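Local coordinates for probable cell division protein WhiA (Thermotoga maritima, PDB 3HYI) that probably takes part in cell division and chromosome segregation as a DNA-binding protein that joins a degenerate LAGLIDADG homing-endonuclease domain to a C-terminal helix-turn-helix domain, at residues A[9-14]-A[119-125]; A[154-158]-A[177-181]; A[17-22]-A[60-65]. Residues are numbered along the deposited sequence.

Contact 1: residues A[9-14]-A[119-125]; sequences FSEEIK and FLSGGSM
Residues 9-14 form the start of helix 9-16, while 119-125 end a helix at Gly122 and run on as strand 123-125, the junction between LAGLIDADG helix 108-122 and the first strand of its sheet. Helix 9-14 crosses that strand at 116°, axes 7.4 Å apart; the closest CA pairs are Ser10-Met125 (5.1 Å) and Lys14-Leu120 (6.2 Å). Gly123 (phi/psi -99/169) is the first residue to leave the helix; a CB there would clash with Phe119 O. Met125 N donates to Ser10 OG (3.1 Å, Ser10 chi1 t), and a water accepts from Ser10 N (3.1 Å) and donates to Met125 O (2.7 Å). All-trans Met125 lays SD against Ile13 CD1 (3.3 Å) and the edge of the Phe9 ring (CE2 3.9 Å), a Met-aromatic contact. Ile13 CG2 meets Phe119 CE1 at 3.9 Å. Lys14, m then extended, passes CE over one face of Phe119; Lys14 NZ donates to Gly123 O (2.7 Å), Leu120 O (2.9 Å) and, weakly, Phe119 O (3.2 Å).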
ATOM      1  N   PHE A   9       8.980  -3.934   9.571  1.00 25.48           N
ATOM      2  CA  PHE A   9       7.591  -3.773   9.959  1.00 25.28           C
ATOM      3  C   PHE A   9       6.938  -5.120  10.263  1.00 25.07           C
ATOM      4  O   PHE A   9       6.130  -5.245  11.184  1.00 24.93           O
ATOM      5  CB  PHE A   9       6.845  -3.094   8.819  1.00 25.21           C
ATOM      6  CG  PHE A   9       5.441  -2.739   9.151  1.00 25.17           C
ATOM      7  CD1 PHE A   9       5.153  -1.530   9.763  1.00 25.28           C
ATOM      8  CD2 PHE A   9       4.405  -3.605   8.851  1.00 24.91           C
ATOM      9  CE1 PHE A   9       3.854  -1.193  10.073  1.00 25.25           C
ATOM     10  CE2 PHE A   9       3.105  -3.274   9.154  1.00 25.04           C
ATOM     11  CZ  PHE A   9       2.826  -2.067   9.768  1.00 25.25           C
ATOM     12  N   SER A  10       7.301  -6.113   9.459  1.00 24.85           N
ATOM     13  CA  SER A  10       6.780  -7.469   9.576  1.00 24.67           C
ATOM     14  C   SER A  10       7.134  -8.112  10.912  1.00 24.53           C
ATOM     15  O   SER A  10       6.274  -8.697  11.567  1.00 24.08           O
ATOM     16  CB  SER A  10       7.334  -8.332   8.440  1.00 24.66           C
ATOM     17  OG  SER A  10       6.570  -9.512   8.277  1.00 24.60           O
ATOM     18  N   GLU A  11       8.403  -8.014  11.305  1.00 24.58           N
ATOM     19  CA  GLU A  11       8.857  -8.572  12.581  1.00 24.63           C
ATOM     20  C   GLU A  11       8.210  -7.856  13.768  1.00 24.46           C
ATOM     21  O   GLU A  11       7.950  -8.479  14.793  1.00 24.40           O
ATOM     22  CB  GLU A  11      10.385  -8.514  12.687  1.00 24.75           C
ATOM     23  CG  GLU A  11      10.994  -9.199  13.933  1.00 24.95           C
ATOM     24  CD  GLU A  11      10.792 -10.712  13.981  1.00 25.41           C
ATOM     25  OE1 GLU A  11      10.300 -11.305  12.996  1.00 25.63           O
ATOM     26  OE2 GLU A  11      11.142 -11.314  15.019  1.00 25.30           O
ATOM     27  N   GLU A  12       7.950  -6.557  13.624  1.00 24.29           N
ATOM     28  CA  GLU A  12       7.239  -5.791  14.655  1.00 24.15           C
ATOM     29  C   GLU A  12       5.819  -6.313  14.886  1.00 23.86           C
ATOM     30  O   GLU A  12       5.352  -6.371  16.025  1.00 23.70           O
ATOM     31  CB  GLU A  12       7.198  -4.304  14.297  1.00 24.19           C
ATOM     32  CG  GLU A  12       8.503  -3.581  14.544  1.00 24.57           C
ATOM     33  CD  GLU A  12       8.407  -2.101  14.238  1.00 25.10           C
ATOM     34  OE1 GLU A  12       8.659  -1.292  15.152  1.00 25.69           O
ATOM     35  OE2 GLU A  12       8.068  -1.744  13.089  1.00 25.44           O
ATOM     36  N   ILE A  13       5.139  -6.681  13.803  1.00 23.63           N
ATOM     37  CA  ILE A  13       3.838  -7.346  13.889  1.00 23.52           C
ATOM     38  C   ILE A  13       3.970  -8.692  14.598  1.00 23.32           C
ATOM     39  O   ILE A  13       3.181  -9.012  15.483  1.00 23.34           O
ATOM     40  CB  ILE A  13       3.222  -7.567  12.488  1.00 23.63           C
ATOM     41  CG1 ILE A  13       2.801  -6.232  11.873  1.00 23.94           C
ATOM     42  CG2 ILE A  13       2.013  -8.500  12.555  1.00 23.71           C
ATOM     43  CD1 ILE A  13       2.869  -6.240  10.376  1.00 24.22           C
ATOM     44  N   LYS A  14       4.973  -9.473  14.211  1.00 23.17           N
ATOM     45  CA  LYS A  14       5.183 -10.802  14.789  1.00 23.02           C
ATOM     46  C   LYS A  14       5.544 -10.772  16.280  1.00 23.15           C
ATOM     47  O   LYS A  14       5.209 -11.700  17.014  1.00 22.91           O
ATOM     48  CB  LYS A  14       6.233 -11.575  13.985  1.00 22.87           C
ATOM     49  CG  LYS A  14       5.729 -11.972  12.613  1.00 22.27           C
ATOM     50  CD  LYS A  14       6.736 -12.775  11.824  1.00 21.49           C
ATOM     51  CE  LYS A  14       6.184 -13.107  10.447  1.00 20.62           C
ATOM     52  NZ  LYS A  14       6.993 -14.126   9.736  1.00 19.64           N
ATOM     53  N   PHE A 119       1.367 -17.716   9.565  1.00 20.32           N
ATOM     54  CA  PHE A 119       1.885 -16.371   9.362  1.00 20.39           C
ATOM     55  C   PHE A 119       3.212 -16.134  10.074  1.00 20.51           C
ATOM     56  O   PHE A 119       4.145 -15.579   9.489  1.00 20.41           O
ATOM     57  CB  PHE A 119       0.861 -15.340   9.841  1.00 20.41           C
ATOM     58  CG  PHE A 119       1.328 -13.923   9.711  1.00 20.10           C
ATOM     59  CD1 PHE A 119       1.815 -13.234  10.813  1.00 19.84           C
ATOM     60  CD2 PHE A 119       1.298 -13.281   8.481  1.00 19.95           C
ATOM     61  CE1 PHE A 119       2.248 -11.930  10.697  1.00 19.86           C
ATOM     62  CE2 PHE A 119       1.735 -11.969   8.355  1.00 19.79           C
ATOM     63  CZ  PHE A 119       2.208 -11.292   9.464  1.00 19.76           C
ATOM     64  N   LEU A 120       3.283 -16.530  11.342  1.00 20.76           N
ATOM     65  CA  LEU A 120       4.508 -16.371  12.122  1.00 20.84           C
ATOM     66  C   LEU A 120       5.679 -17.094  11.468  1.00 21.14           C
ATOM     67  O   LEU A 120       6.754 -16.516  11.295  1.00 21.36           O
ATOM     68  CB  LEU A 120       4.317 -16.880  13.558  1.00 20.78           C
ATOM     69  CG  LEU A 120       3.667 -15.910  14.550  1.00 20.10           C
ATOM     70  CD1 LEU A 120       3.266 -16.647  15.804  1.00 19.43           C
ATOM     71  CD2 LEU A 120       4.598 -14.741  14.889  1.00 19.46           C
ATOM     72  N   SER A 121       5.459 -18.349  11.091  1.00 21.38           N
ATOM     73  CA  SER A 121       6.533 -19.210  10.598  1.00 21.65           C
ATOM     74  C   SER A 121       6.946 -18.888   9.158  1.00 21.77           C
ATOM     75  O   SER A 121       8.130 -18.687   8.882  1.00 21.69           O
ATOM     76  CB  SER A 121       6.131 -20.690  10.715  1.00 21.53           C
ATOM     77  OG  SER A 121       4.967 -20.982   9.960  1.00 21.77           O
ATOM     78  N   GLY A 122       5.974 -18.841   8.249  1.00 21.90           N
ATOM     79  CA  GLY A 122       6.263 -18.670   6.823  1.00 22.11           C
ATOM     80  C   GLY A 122       5.646 -17.456   6.151  1.00 22.35           C
ATOM     81  O   GLY A 122       5.791 -17.281   4.939  1.00 22.30           O
ATOM     82  N   GLY A 123       4.965 -16.614   6.923  1.00 22.62           N
ATOM     83  CA  GLY A 123       4.288 -15.444   6.371  1.00 22.92           C
ATOM     84  C   GLY A 123       5.086 -14.164   6.527  1.00 23.17           C
ATOM     85  O   GLY A 123       6.093 -14.129   7.225  1.00 23.35           O
ATOM     86  N   SER A 124       4.638 -13.111   5.855  1.00 23.59           N
ATOM     87  CA  SER A 124       5.216 -11.781   6.036  1.00 23.91           C
ATOM     88  C   SER A 124       4.243 -10.705   5.590  1.00 24.24           C
ATOM     89  O   SER A 124       3.242 -10.983   4.929  1.00 24.08           O
ATOM     90  CB  SER A 124       6.544 -11.634   5.281  1.00 23.92           C
ATOM     91  OG  SER A 124       6.375 -11.828   3.889  1.00 23.91           O
ATOM     92  N   MET A 125       4.549  -9.472   5.970  1.00 24.72           N
ATOM     93  CA  MET A 125       3.728  -8.333   5.612  1.00 25.08           C
ATOM     94  C   MET A 125       4.599  -7.137   5.274  1.00 25.16           C
ATOM     95  O   MET A 125       5.578  -6.838   5.960  1.00 25.22           O
ATOM     96  CB  MET A 125       2.785  -7.966   6.753  1.00 25.31           C
ATOM     97  CG  MET A 125       1.724  -6.962   6.349  1.00 26.07           C
ATOM     98  SD  MET A 125       0.929  -6.200   7.763  1.00 28.22           S
ATOM     99  CE  MET A 125       0.011  -4.894   6.957  1.00 26.67           C
TER
HETATM  100  O   HOH W   1       7.893  -5.587   6.490  1.00 37.72           O

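Contact 2: residues A[154-158]-A[177-181]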
ATOM      1  N   PHE A 154     -15.102 -17.693   6.684  1.00 26.32           N
ATOM      2  CA  PHE A 154     -15.126 -17.157   8.047  1.00 26.51           C
ATOM      3  C   PHE A 154     -15.038 -15.633   8.115  1.00 26.84           C
ATOM      4  O   PHE A 154     -15.751 -15.010   8.897  1.00 26.91           O
ATOM      5  CB  PHE A 154     -13.991 -17.754   8.888  1.00 26.37           C
ATOM      6  CG  PHE A 154     -14.163 -19.220   9.207  1.00 26.18           C
ATOM      7  CD1 PHE A 154     -15.320 -19.685   9.819  1.00 25.86           C
ATOM      8  CD2 PHE A 154     -13.150 -20.128   8.927  1.00 25.87           C
ATOM      9  CE1 PHE A 154     -15.473 -21.030  10.125  1.00 25.66           C
ATOM     10  CE2 PHE A 154     -13.296 -21.476   9.235  1.00 25.81           C
ATOM     11  CZ  PHE A 154     -14.460 -21.926   9.833  1.00 25.50           C
ATOM     12  N   PHE A 155     -14.158 -15.041   7.312  1.00 27.32           N
ATOM     13  CA  PHE A 155     -13.839 -13.614   7.432  1.00 27.65           C
ATOM     14  C   PHE A 155     -14.140 -12.781   6.182  1.00 28.06           C
ATOM     15  O   PHE A 155     -13.859 -11.581   6.163  1.00 28.13           O
ATOM     16  CB  PHE A 155     -12.365 -13.455   7.810  1.00 27.63           C
ATOM     17  CG  PHE A 155     -12.006 -14.098   9.121  1.00 27.75           C
ATOM     18  CD1 PHE A 155     -12.306 -13.465  10.320  1.00 27.72           C
ATOM     19  CD2 PHE A 155     -11.373 -15.334   9.159  1.00 27.70           C
ATOM     20  CE1 PHE A 155     -11.982 -14.051  11.535  1.00 27.79           C
ATOM     21  CE2 PHE A 155     -11.046 -15.929  10.373  1.00 27.66           C
ATOM     22  CZ  PHE A 155     -11.351 -15.287  11.560  1.00 27.68           C
ATOM     23  N   ASN A 156     -14.712 -13.404   5.152  1.00 28.51           N
ATOM     24  CA  ASN A 156     -14.952 -12.737   3.865  1.00 28.94           C
ATOM     25  C   ASN A 156     -13.677 -12.094   3.299  1.00 29.23           C
ATOM     26  O   ASN A 156     -13.726 -11.032   2.677  1.00 29.29           O
ATOM     27  CB  ASN A 156     -16.073 -11.697   3.998  1.00 28.97           C
ATOM     28  CG  ASN A 156     -16.623 -11.249   2.654  1.00 29.15           C
ATOM     29  OD1 ASN A 156     -17.041 -12.068   1.834  1.00 29.61           O
ATOM     30  ND2 ASN A 156     -16.633  -9.942   2.424  1.00 29.26           N
ATOM     31  N   ILE A 157     -12.539 -12.749   3.526  1.00 29.58           N
ATOM     32  CA  ILE A 157     -11.253 -12.270   3.027  1.00 29.82           C
ATOM     33  C   ILE A 157     -10.966 -12.930   1.685  1.00 30.10           C
ATOM     34  O   ILE A 157     -10.928 -14.158   1.585  1.00 30.12           O
ATOM     35  CB  ILE A 157     -10.104 -12.571   4.022  1.00 29.77           C
ATOM     36  CG1 ILE A 157     -10.176 -11.616   5.217  1.00 29.78           C
ATOM     37  CG2 ILE A 157      -8.744 -12.426   3.347  1.00 29.91           C
ATOM     38  CD1 ILE A 157      -9.187 -11.939   6.330  1.00 29.18           C
ATOM     39  N   ASN A 158     -10.787 -12.107   0.655  1.00 30.38           N
ATOM     40  CA  ASN A 158     -10.401 -12.583  -0.667  1.00 30.56           C
ATOM     41  C   ASN A 158      -8.885 -12.602  -0.777  1.00 30.82           C
ATOM     42  O   ASN A 158      -8.227 -11.590  -0.532  1.00 30.93           O
ATOM     43  CB  ASN A 158     -10.991 -11.689  -1.759  1.00 30.53           C
ATOM     44  CG  ASN A 158     -12.504 -11.753  -1.806  1.00 30.37           C
ATOM     45  OD1 ASN A 158     -13.085 -12.807  -2.073  1.00 29.86           O
ATOM     46  ND2 ASN A 158     -13.151 -10.623  -1.545  1.00 30.12           N
ATOM     47  N   ASP A 177      -8.970  -6.195   4.277  1.00 26.63           N
ATOM     48  CA  ASP A 177      -8.819  -7.624   4.575  1.00 26.54           C
ATOM     49  C   ASP A 177      -7.582  -7.918   5.419  1.00 26.29           C
ATOM     50  O   ASP A 177      -7.599  -8.823   6.257  1.00 26.36           O
ATOM     51  CB  ASP A 177      -8.751  -8.443   3.277  1.00 26.70           C
ATOM     52  CG  ASP A 177     -10.081  -8.499   2.539  1.00 27.04           C
ATOM     53  OD1 ASP A 177     -11.106  -8.056   3.102  1.00 27.67           O
ATOM     54  OD2 ASP A 177     -10.105  -8.997   1.394  1.00 27.99           O
ATOM     55  N   ILE A 178      -6.511  -7.160   5.187  1.00 25.91           N
ATOM     56  CA  ILE A 178      -5.272  -7.302   5.953  1.00 25.52           C
ATOM     57  C   ILE A 178      -5.487  -6.972   7.433  1.00 25.34           C
ATOM     58  O   ILE A 178      -5.012  -7.694   8.310  1.00 25.37           O
ATOM     59  CB  ILE A 178      -4.149  -6.407   5.371  1.00 25.57           C
ATOM     60  CG1 ILE A 178      -3.612  -7.010   4.068  1.00 25.27           C
ATOM     61  CG2 ILE A 178      -3.010  -6.240   6.365  1.00 25.33           C
ATOM     62  CD1 ILE A 178      -2.695  -6.086   3.302  1.00 24.91           C
ATOM     63  N   LEU A 179      -6.208  -5.888   7.704  1.00 25.03           N
ATOM     64  CA  LEU A 179      -6.513  -5.490   9.079  1.00 24.76           C
ATOM     65  C   LEU A 179      -7.393  -6.518   9.793  1.00 24.52           C
ATOM     66  O   LEU A 179      -7.181  -6.803  10.975  1.00 24.42           O
ATOM     67  CB  LEU A 179      -7.182  -4.107   9.107  1.00 24.71           C
ATOM     68  CG  LEU A 179      -6.245  -2.936   8.798  1.00 24.66           C
ATOM     69  CD1 LEU A 179      -7.030  -1.655   8.565  1.00 23.89           C
ATOM     70  CD2 LEU A 179      -5.226  -2.755   9.922  1.00 24.45           C
ATOM     71  N   VAL A 180      -8.374  -7.063   9.076  1.00 24.21           N
ATOM     72  CA  VAL A 180      -9.236  -8.121   9.607  1.00 24.01           C
ATOM     73  C   VAL A 180      -8.406  -9.349   9.966  1.00 24.01           C
ATOM     74  O   VAL A 180      -8.565  -9.929  11.041  1.00 23.96           O
ATOM     75  CB  VAL A 180     -10.320  -8.545   8.586  1.00 23.95           C
ATOM     76  CG1 VAL A 180     -11.137  -9.710   9.126  1.00 23.84           C
ATOM     77  CG2 VAL A 180     -11.229  -7.369   8.242  1.00 23.61           C
ATOM     78  N   PHE A 181      -7.526  -9.732   9.044  1.00 23.95           N
ATOM     79  CA  PHE A 181      -6.620 -10.857   9.233  1.00 23.93           C
ATOM     80  C   PHE A 181      -5.744 -10.652  10.463  1.00 23.79           C
ATOM     81  O   PHE A 181      -5.657 -11.529  11.328  1.00 23.82           O
ATOM     82  CB  PHE A 181      -5.738 -11.026   7.991  1.00 24.00           C
ATOM     83  CG  PHE A 181      -4.813 -12.207   8.056  1.00 24.15           C
ATOM     84  CD1 PHE A 181      -5.198 -13.436   7.535  1.00 24.29           C
ATOM     85  CD2 PHE A 181      -3.551 -12.088   8.629  1.00 24.19           C
ATOM     86  CE1 PHE A 181      -4.344 -14.530   7.592  1.00 24.14           C
ATOM     87  CE2 PHE A 181      -2.692 -13.177   8.690  1.00 23.80           C
ATOM     88  CZ  PHE A 181      -3.088 -14.399   8.169  1.00 23.86           C
TER
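Ile157 is the apolar centre. With chi1 m and chi2 t, its side chain reaches over the turn 177-181 of helix 175-184, where Ile157 CD1 lies 3.9 Å from Phe181 CB, 4.1 Å from Val180 CG1 and 3.5 Å from the backbone oxygen Asp177 O. That oxygen already accepts the helical hydrogen bond from Phe181 N (2.9 Å between Phe181 N and Asp177 O), so the methyl rests on a satisfied carbonyl. CD1 also sits at the edge of the Phe181 ring, near its plane. Phe155 widens the apolar patch: Phe155 CD1 is 4.1 Å from Val180 CG1, so this one methyl touches both Phe155 and Ile157. Ile172 of strand 168-172 meets Ile157 and Phe181, and helix 108-122 adds Val112 against Phe155 and Leu115 against Phe181.

The chain direction changes at Asn156, which leaves helix 141-155 with positive phi (53/35) and turns the backbone into the extended Ile157 and Asn158 that lead to strand 160-163. Elements 108-122, 123-125, 134-138, 141-155, 160-163, 168-172 and 175-184 follow the alpha-beta-beta-alpha-beta-beta-alpha order of the LAGLIDADG endonuclease core; the contact joins its second and third helices, which the hairpin 160-163/168-172 connects along the chain.

Toward solvent the contact becomes polar. Asp177, its CB pointing toward the loop, packs CB 4.0 Å from Ile157 CG1 and turns its carboxylate to the backbone beyond: Asn158 N donates to Asp177 OD2 (3.3 Å, 151°). At the rim, Asn156 O comes no closer than 4.0 Å to Asp177 OD1.

Contact 3: residues A[17-22]-A[60-65]; sequences LVNVPF and RRLLNL
Arg61 lays its guanidinium between Leu17 O over one face and the Phe22 ring, through CE1, over the opposite face, with Phe22 CE1 3.4 Å from Arg61 NH1. Its chain runs t, p, t from helix 56-68 into the loop 17-22, which follows helix 9-16 and opens with a type I turn from Leu17 to Val20, Val18 and Asn19 at its corners, before Val20 and Pro21 take polyproline II-like angles. CA atoms are nearest at Val18-Arg61 (4.8 Å), whereas Phe22-Leu65 are 8.1 Å apart. Arg61 NH1 donates to Val18 O (3.1 Å) and Val20 O (2.8 Å); Arg61 NH2 adds a weak bond to Val20 O (3.1 Å). One turn further along the helix, Asn64 ND2 also donates to Val18 O (3.2 Å). Val18, chi1 t, sets CG1 3.9 Å from Arg60 CB. Phe22, chi1 m, turns its ring edge to the helix: Phe22 CE1 is 3.3 Å from Leu65 CD1 and Phe22 CZ 3.8 Å from Asn64 CB. Arg61 NE forms a salt bridge with Glu31 on helix 25-39. Carbonyls of an irregular loop thus take hydrogen bonds from helix 56-68 side chains, while a carboxylate balances the buried Arg61 charge.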
ATOM      1  N   LEU A  17       2.603 -10.984  18.611  1.00 23.76           N
ATOM      2  CA  LEU A  17       1.954 -12.292  18.670  1.00 23.74           C
ATOM      3  C   LEU A  17       2.640 -13.307  19.589  1.00 23.85           C
ATOM      4  O   LEU A  17       2.080 -14.368  19.853  1.00 23.90           O
ATOM      5  CB  LEU A  17       1.849 -12.869  17.260  1.00 23.61           C
ATOM      6  CG  LEU A  17       1.108 -11.994  16.244  1.00 23.48           C
ATOM      7  CD1 LEU A  17       1.123 -12.644  14.867  1.00 22.85           C
ATOM      8  CD2 LEU A  17      -0.323 -11.728  16.700  1.00 23.27           C
ATOM      9  N   VAL A  18       3.833 -12.984  20.082  1.00 24.07           N
ATOM     10  CA  VAL A  18       4.631 -13.935  20.865  1.00 24.26           C
ATOM     11  C   VAL A  18       3.939 -14.380  22.164  1.00 24.51           C
ATOM     12  O   VAL A  18       4.100 -15.528  22.584  1.00 24.57           O
ATOM     13  CB  VAL A  18       6.041 -13.359  21.185  1.00 24.26           C
ATOM     14  CG1 VAL A  18       6.806 -14.268  22.142  1.00 23.82           C
ATOM     15  CG2 VAL A  18       6.832 -13.163  19.903  1.00 24.20           C
ATOM     16  N   ASN A  19       3.171 -13.481  22.780  1.00 24.75           N
ATOM     17  CA  ASN A  19       2.495 -13.760  24.055  1.00 25.02           C
ATOM     18  C   ASN A  19       0.963 -13.708  23.994  1.00 25.05           C
ATOM     19  O   ASN A  19       0.305 -13.588  25.028  1.00 25.02           O
ATOM     20  CB  ASN A  19       3.004 -12.799  25.133  1.00 25.03           C
ATOM     21  CG  ASN A  19       4.461 -13.029  25.471  1.00 25.23           C
ATOM     22  OD1 ASN A  19       4.843 -14.116  25.903  1.00 25.86           O
ATOM     23  ND2 ASN A  19       5.286 -12.004  25.275  1.00 24.89           N
ATOM     24  N   VAL A  20       0.398 -13.808  22.792  1.00 25.22           N
ATOM     25  CA  VAL A  20      -1.052 -13.948  22.623  1.00 25.26           C
ATOM     26  C   VAL A  20      -1.530 -15.182  23.410  1.00 25.18           C
ATOM     27  O   VAL A  20      -0.818 -16.178  23.472  1.00 25.11           O
ATOM     28  CB  VAL A  20      -1.429 -14.075  21.121  1.00 25.29           C
ATOM     29  CG1 VAL A  20      -2.843 -14.626  20.941  1.00 25.40           C
ATOM     30  CG2 VAL A  20      -1.287 -12.726  20.428  1.00 25.39           C
ATOM     31  N   PRO A  21      -2.721 -15.113  24.038  1.00 25.18           N
ATOM     32  CA  PRO A  21      -3.220 -16.248  24.829  1.00 25.22           C
ATOM     33  C   PRO A  21      -3.226 -17.621  24.134  1.00 25.08           C
ATOM     34  O   PRO A  21      -3.303 -17.707  22.909  1.00 25.25           O
ATOM     35  CB  PRO A  21      -4.655 -15.831  25.166  1.00 25.22           C
ATOM     36  CG  PRO A  21      -4.623 -14.356  25.161  1.00 25.19           C
ATOM     37  CD  PRO A  21      -3.655 -13.971  24.085  1.00 25.26           C
ATOM     38  N   PHE A  22      -3.134 -18.676  24.939  1.00 25.01           N
ATOM     39  CA  PHE A  22      -3.281 -20.053  24.467  1.00 24.89           C
ATOM     40  C   PHE A  22      -4.700 -20.501  24.816  1.00 24.65           C
ATOM     41  O   PHE A  22      -4.980 -20.883  25.953  1.00 24.76           O
ATOM     42  CB  PHE A  22      -2.232 -20.960  25.121  1.00 24.99           C
ATOM     43  CG  PHE A  22      -0.836 -20.406  25.057  1.00 25.10           C
ATOM     44  CD1 PHE A  22      -0.077 -20.518  23.900  1.00 25.37           C
ATOM     45  CD2 PHE A  22      -0.288 -19.756  26.152  1.00 25.66           C
ATOM     46  CE1 PHE A  22       1.211 -19.996  23.846  1.00 25.52           C
ATOM     47  CE2 PHE A  22       0.996 -19.233  26.102  1.00 25.89           C
ATOM     48  CZ  PHE A  22       1.744 -19.354  24.947  1.00 25.71           C
ATOM     49  N   ARG A  60      10.357 -17.778  19.281  1.00 20.69           N
ATOM     50  CA  ARG A  60       9.902 -17.633  20.665  1.00 20.88           C
ATOM     51  C   ARG A  60       8.472 -18.128  20.874  1.00 20.94           C
ATOM     52  O   ARG A  60       8.161 -18.703  21.916  1.00 20.98           O
ATOM     53  CB  ARG A  60      10.001 -16.177  21.108  1.00 20.82           C
ATOM     54  CG  ARG A  60      11.423 -15.699  21.293  1.00 21.29           C
ATOM     55  CD  ARG A  60      11.470 -14.424  22.108  1.00 21.60           C
ATOM     56  NE  ARG A  60      12.834 -14.128  22.530  1.00 21.88           N
ATOM     57  CZ  ARG A  60      13.714 -13.406  21.840  1.00 21.25           C
ATOM     58  NH1 ARG A  60      13.396 -12.873  20.668  1.00 21.68           N
ATOM     59  NH2 ARG A  60      14.929 -13.217  22.337  1.00 20.69           N
ATOM     60  N   ARG A  61       7.608 -17.892  19.893  1.00 20.97           N
ATOM     61  CA  ARG A  61       6.244 -18.407  19.939  1.00 21.18           C
ATOM     62  C   ARG A  61       6.234 -19.930  19.914  1.00 21.26           C
ATOM     63  O   ARG A  61       5.487 -20.558  20.665  1.00 21.56           O
ATOM     64  CB  ARG A  61       5.416 -17.864  18.770  1.00 21.09           C
ATOM     65  CG  ARG A  61       3.944 -18.251  18.815  1.00 21.22           C
ATOM     66  CD  ARG A  61       3.248 -17.622  20.006  1.00 21.43           C
ATOM     67  NE  ARG A  61       1.822 -17.931  20.045  1.00 21.49           N
ATOM     68  CZ  ARG A  61       1.012 -17.643  21.057  1.00 21.10           C
ATOM     69  NH1 ARG A  61       1.483 -17.035  22.139  1.00 21.57           N
ATOM     70  NH2 ARG A  61      -0.270 -17.975  20.990  1.00 20.71           N
ATOM     71  N   LEU A  62       7.058 -20.512  19.046  1.00 21.30           N
ATOM     72  CA  LEU A  62       7.175 -21.966  18.948  1.00 21.42           C
ATOM     73  C   LEU A  62       7.614 -22.567  20.277  1.00 21.48           C
ATOM     74  O   LEU A  62       7.098 -23.607  20.689  1.00 21.62           O
ATOM     75  CB  LEU A  62       8.168 -22.356  17.847  1.00 21.47           C
ATOM     76  CG  LEU A  62       8.351 -23.851  17.571  1.00 21.33           C
ATOM     77  CD1 LEU A  62       7.041 -24.489  17.128  1.00 21.47           C
ATOM     78  CD2 LEU A  62       9.449 -24.084  16.536  1.00 21.07           C
ATOM     79  N   LEU A  63       8.564 -21.915  20.942  1.00 21.42           N
ATOM     80  CA  LEU A  63       9.032 -22.376  22.246  1.00 21.44           C
ATOM     81  C   LEU A  63       7.931 -22.284  23.297  1.00 21.48           C
ATOM     82  O   LEU A  63       7.798 -23.175  24.138  1.00 21.46           O
ATOM     83  CB  LEU A  63      10.268 -21.592  22.706  1.00 21.33           C
ATOM     84  CG  LEU A  63      11.571 -21.810  21.929  1.00 21.27           C
ATOM     85  CD1 LEU A  63      12.712 -21.036  22.595  1.00 21.39           C
ATOM     86  CD2 LEU A  63      11.927 -23.284  21.806  1.00 20.61           C
ATOM     87  N   ASN A  64       7.141 -21.214  23.244  1.00 21.61           N
ATOM     88  CA  ASN A  64       6.023 -21.050  24.177  1.00 21.80           C
ATOM     89  C   ASN A  64       4.914 -22.089  23.972  1.00 22.06           C
ATOM     90  O   ASN A  64       4.286 -22.527  24.939  1.00 22.29           O
ATOM     91  CB  ASN A  64       5.442 -19.638  24.085  1.00 21.67           C
ATOM     92  CG  ASN A  64       6.406 -18.565  24.586  1.00 21.22           C
ATOM     93  OD1 ASN A  64       7.401 -18.857  25.249  1.00 20.10           O
ATOM     94  ND2 ASN A  64       6.098 -17.309  24.273  1.00 19.67           N
ATOM     95  N   LEU A  65       4.674 -22.475  22.722  1.00 22.23           N
ATOM     96  CA  LEU A  65       3.697 -23.526  22.408  1.00 22.48           C
ATOM     97  C   LEU A  65       4.146 -24.880  22.946  1.00 22.50           C
ATOM     98  O   LEU A  65       3.359 -25.610  23.550  1.00 22.56           O
ATOM     99  CB  LEU A  65       3.472 -23.624  20.892  1.00 22.52           C
ATOM    100  CG  LEU A  65       2.333 -22.810  20.260  1.00 22.71           C
ATOM    101  CD1 LEU A  65       1.918 -21.641  21.116  1.00 23.15           C
ATOM    102  CD2 LEU A  65       2.750 -22.332  18.875  1.00 22.15           C
TER

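Overall arrangement
All three contacts lie in the LAGLIDADG-like part of the chain, away from the C-terminal helix-turn-helix region. Contacts 1 and 3 share the N-terminal segment: helix 9-16 meets the end of helix 108-122, then the following loop meets helix 56-68, so contact 3 falls within the span that contact 1 closes, and contact 2 comes later. Between centres, contact 1 lies about 14 Å from contact 3 and about 16 Å from contact 2. Contact 1 touches both others: Leu120 CD1 lies 3.5 Å from Arg61 CG, and Met125 CE 3.4 Å from Ile178 CG2. The N-terminal segment therefore packs at the seam where helix 108-122 of the second half meets helices 25-39 and 56-68 of the first.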